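Local coordinates for protein ornithine carbamoyltransferase (Gloeobacter violaceus, PDB 3GD5) that probably catalyses the reversible transfer of the carbamoyl group from carbamoyl phosphate to ornithine, giving citrulline and phosphate in arginine biosynthesis, at residues V68-Y71 with Q76-D79; P127-L132 with K305-A310. One frame throughout, in Å; residues are numbered along the deposited sequence.

Contact 1 (V68-Y71 with Q76-D79); sequences VAMY and QVID
Met70 and Tyr71, in the last turn of helix 60-72, pack on Gln76 and Val77 at the start of strand 76-79. They close the beta-alpha-beta crossover that runs from strand 50-55 through this helix to the edge of the parallel sheet. Val77 points toward the helix and sends CG2 between the two helix side chains. Met70 CB lies 3.4 Å from Val77 CG2, tighter than usual for two carbons. The CG of Met70 stands anti to its own backbone N (chi1 -171°), which brings it up to the start of the strand. Met70 CG comes to 3.4 Å from the backbone O of Gln76, and the bend at chi2 leaves Met70 CE 3.9 Å from it. Tyr71 CE1 lies 4.1 Å from the same Val77 CG2, and the two side chains cross at about a right angle.

Gln76 starts out away from the helix, but its bent chain folds the amide back. Gln76 OE1 accepts a hydrogen bond from the backbone N of Val77 at 3.1 Å; the donor sits above the carbonyl plane, 41° out of it. Gln76 OE1 also lies at the edge of the Tyr71 ring, 3.8 Å from Tyr71 CE1, and the amide and ring planes are 59° apart. A leucine in place of Gln76 would probably leave the Val77 N-H without this acceptor and the ring edge without its polar neighbour. Gln76 also packs on Tyr71 of a second subunit, and Asp79 O accepts a hydrogen bond from Arg63 NH2 of that subunit. Van der Waals packing thus carries the contact between helix and strand. The hydrogen bond from Val77 N to Gln76 OE1 stays within the strand segment and holds the amide beside the Tyr71 ring edge, next to a subunit interface.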
# COMPACT_ATOMS: atom_id res chain seq x y z
N VAL A 68 6.87 14.80 -27.20
CA VAL A 68 7.38 14.68 -28.55
C VAL A 68 7.18 16.02 -29.25
O VAL A 68 7.99 16.41 -30.10
CB VAL A 68 6.65 13.56 -29.34
CG1 VAL A 68 7.15 13.54 -30.79
CG2 VAL A 68 6.92 12.20 -28.68
N ALA A 69 6.11 16.74 -28.89
CA ALA A 69 5.84 18.05 -29.49
C ALA A 69 7.00 19.00 -29.17
O ALA A 69 7.58 19.61 -30.06
CB ALA A 69 4.53 18.63 -28.96
N MET A 70 7.34 19.10 -27.89
CA MET A 70 8.44 19.96 -27.48
C MET A 70 9.77 19.49 -28.10
O MET A 70 10.61 20.31 -28.48
CB MET A 70 8.54 20.01 -25.96
CG MET A 70 9.53 21.05 -25.44
SD MET A 70 9.20 22.72 -26.07
CE MET A 70 10.17 23.71 -24.85
N TYR A 71 9.96 18.18 -28.21
CA TYR A 71 11.20 17.69 -28.82
C TYR A 71 11.30 18.10 -30.29
O TYR A 71 12.39 18.40 -30.79
CB TYR A 71 11.30 16.17 -28.72
CG TYR A 71 11.64 15.63 -27.36
CD1 TYR A 71 12.14 16.46 -26.35
CD2 TYR A 71 11.46 14.28 -27.07
CE1 TYR A 71 12.47 15.94 -25.09
CE2 TYR A 71 11.78 13.75 -25.83
CZ TYR A 71 12.28 14.58 -24.85
OH TYR A 71 12.60 14.03 -23.63
N GLN A 76 13.60 21.10 -24.48
CA GLN A 76 13.68 19.98 -23.55
C GLN A 76 12.40 19.89 -22.73
O GLN A 76 11.60 20.83 -22.71
CB GLN A 76 14.90 20.13 -22.62
CG GLN A 76 16.10 19.31 -23.07
CD GLN A 76 15.76 17.83 -23.27
OE1 GLN A 76 14.93 17.26 -22.54
NE2 GLN A 76 16.41 17.19 -24.23
N VAL A 77 12.22 18.76 -22.05
CA VAL A 77 11.03 18.51 -21.25
C VAL A 77 11.39 17.85 -19.91
O VAL A 77 12.30 17.02 -19.84
CB VAL A 77 10.07 17.54 -22.00
CG1 VAL A 77 8.91 17.15 -21.12
CG2 VAL A 77 9.59 18.20 -23.30
N ILE A 78 10.67 18.23 -18.86
CA ILE A 78 10.89 17.63 -17.54
C ILE A 78 9.56 17.32 -16.87
O ILE A 78 8.66 18.17 -16.82
CB ILE A 78 11.69 18.55 -16.60
CG1 ILE A 78 13.00 18.96 -17.26
CG2 ILE A 78 12.00 17.81 -15.29
CD1 ILE A 78 13.84 19.90 -16.41
N ASP A 79 9.42 16.10 -16.36
CA ASP A 79 8.20 15.69 -15.68
C ASP A 79 8.40 16.05 -14.21
O ASP A 79 9.37 15.60 -13.60
CB ASP A 79 7.97 14.19 -15.82
CG ASP A 79 6.56 13.76 -15.41
OD1 ASP A 79 5.94 14.47 -14.59
OD2 ASP A 79 6.09 12.71 -15.89

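Contact 2 (P127-L132 with K305-A310); sequences PVINAL and KAVLAA
Ile129 meets Val307 and Leu308 through a single methyl, CD1. Its side chain points from strand 128-130 toward helix 293-312. CG1 is anti to the carbonyl carbon (chi1 -59°), and the nearly straight chi2 of 162° extends CD1 to the helix. There it touches one methyl of each of two successive residues. Leu308 CD2 is the nearer, 3.8 Å from Ile129 CD1, and the Ile129 and Leu308 side chains cross at about a right angle. Val307 CG2 lies 4.1 Å from Ile129 CD1, and this pair meets at a slant. Val307 itself points toward the strand. Leu308 starts out more along the flank of the helix and reaches the isoleucine only with its branched end.

All three residues are buried. Val307 also packs on Leu30 of helix 24-39, so the helix carrying it lies against another helix as well as the sheet. Ile129 is backbone-bonded to Leu107 and Ile109 of the neighbouring strand 106-110. Its side chain is also about 4 Å from that of Cys139, which by similarity belongs to the carbamoyl phosphate site. The contact joins the C-terminal helix to the N-terminal domain, as in other carbamoyltransferases. Across these two segments it rests on methyl packing alone. Such packing is non-directional and depends on fit of shape, with neither a hydrogen bond nor a charge pair between the two segments.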
# COMPACT_ATOMS: atom_id res chain seq x y z
N PRO A 127 4.25 30.89 -19.02
CA PRO A 127 3.08 30.34 -19.70
C PRO A 127 2.59 29.03 -19.10
O PRO A 127 3.38 28.11 -18.86
CB PRO A 127 3.56 30.16 -21.14
CG PRO A 127 4.61 31.23 -21.29
CD PRO A 127 5.34 31.16 -19.97
N VAL A 128 1.29 28.94 -18.85
CA VAL A 128 0.70 27.73 -18.30
C VAL A 128 -0.36 27.19 -19.26
O VAL A 128 -1.25 27.93 -19.71
CB VAL A 128 0.05 27.97 -16.92
CG1 VAL A 128 -0.74 26.73 -16.49
CG2 VAL A 128 1.13 28.28 -15.90
N ILE A 129 -0.26 25.91 -19.58
CA ILE A 129 -1.18 25.26 -20.50
C ILE A 129 -1.99 24.21 -19.77
O ILE A 129 -1.45 23.43 -18.98
CB ILE A 129 -0.42 24.59 -21.65
CG1 ILE A 129 0.41 25.63 -22.41
CG2 ILE A 129 -1.39 23.88 -22.59
CD1 ILE A 129 1.50 25.04 -23.27
N ASN A 130 -3.29 24.18 -20.04
CA ASN A 130 -4.18 23.21 -19.43
C ASN A 130 -4.02 21.89 -20.18
O ASN A 130 -4.46 21.76 -21.32
CB ASN A 130 -5.63 23.68 -19.52
CG ASN A 130 -6.62 22.64 -19.03
OD1 ASN A 130 -6.25 21.50 -18.75
ND2 ASN A 130 -7.89 23.02 -18.93
N ALA A 131 -3.37 20.91 -19.53
CA ALA A 131 -3.16 19.60 -20.13
C ALA A 131 -4.44 18.80 -19.99
O ALA A 131 -4.71 17.90 -20.78
CB ALA A 131 -2.02 18.89 -19.42
N LEU A 132 -5.22 19.14 -18.97
CA LEU A 132 -6.50 18.50 -18.71
C LEU A 132 -6.97 18.81 -17.29
O LEU A 132 -6.19 18.75 -16.34
CB LEU A 132 -6.39 16.98 -18.88
CG LEU A 132 -7.66 16.20 -19.27
CD1 LEU A 132 -7.35 14.71 -19.31
CD2 LEU A 132 -8.77 16.48 -18.28
N LYS A 305 2.10 21.29 -30.54
CA LYS A 305 3.31 21.99 -31.01
C LYS A 305 2.94 23.45 -31.30
O LYS A 305 3.69 24.36 -31.01
CB LYS A 305 3.85 21.35 -32.30
CG LYS A 305 4.54 20.02 -32.09
CD LYS A 305 4.96 19.39 -33.40
CE LYS A 305 5.96 20.25 -34.16
NZ LYS A 305 6.42 19.48 -35.34
N ALA A 306 1.76 23.65 -31.89
CA ALA A 306 1.30 25.00 -32.20
C ALA A 306 1.08 25.80 -30.92
O ALA A 306 1.40 26.99 -30.88
CB ALA A 306 0.01 24.94 -33.02
N VAL A 307 0.53 25.19 -29.87
CA VAL A 307 0.34 25.96 -28.64
C VAL A 307 1.69 26.30 -28.03
O VAL A 307 1.94 27.45 -27.68
CB VAL A 307 -0.53 25.20 -27.58
CG1 VAL A 307 -1.83 24.75 -28.21
CG2 VAL A 307 0.24 24.03 -27.01
N LEU A 308 2.57 25.30 -27.92
CA LEU A 308 3.90 25.52 -27.36
C LEU A 308 4.60 26.65 -28.13
O LEU A 308 5.14 27.58 -27.54
CB LEU A 308 4.73 24.22 -27.43
CG LEU A 308 4.26 23.06 -26.54
CD1 LEU A 308 5.03 21.80 -26.87
CD2 LEU A 308 4.44 23.41 -25.07
N ALA A 309 4.58 26.56 -29.45
CA ALA A 309 5.21 27.59 -30.27
C ALA A 309 4.58 28.96 -30.00
O ALA A 309 5.27 29.93 -29.73
CB ALA A 309 5.09 27.24 -31.73
N ALA A 310 3.25 29.01 -30.05
CA ALA A 310 2.51 30.24 -29.83
C ALA A 310 2.73 30.91 -28.48
O ALA A 310 2.93 32.12 -28.42
CB ALA A 310 1.02 30.00 -30.04

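How the contacts relate
Contact 1 and contact 2 lie about 12 Å apart, centre to centre, on the same side of the chain's centre. They use opposite outer strands of one four-stranded parallel sheet: 76-79 at one edge and 128-130 at the other. Contact 1 comes first along the chain and is local. Contact 2 opens later and spans 172 residues, bringing helix 293-312 back from the far end of the chain. The two meet where that helix packs on helix 60-72, with Ala69 CB 3.4 Å from Lys305 CG and 3.8 Å from Leu308 CD1. The returning C-terminal helix thus becomes part of the packing of the carbamoyl phosphate domain.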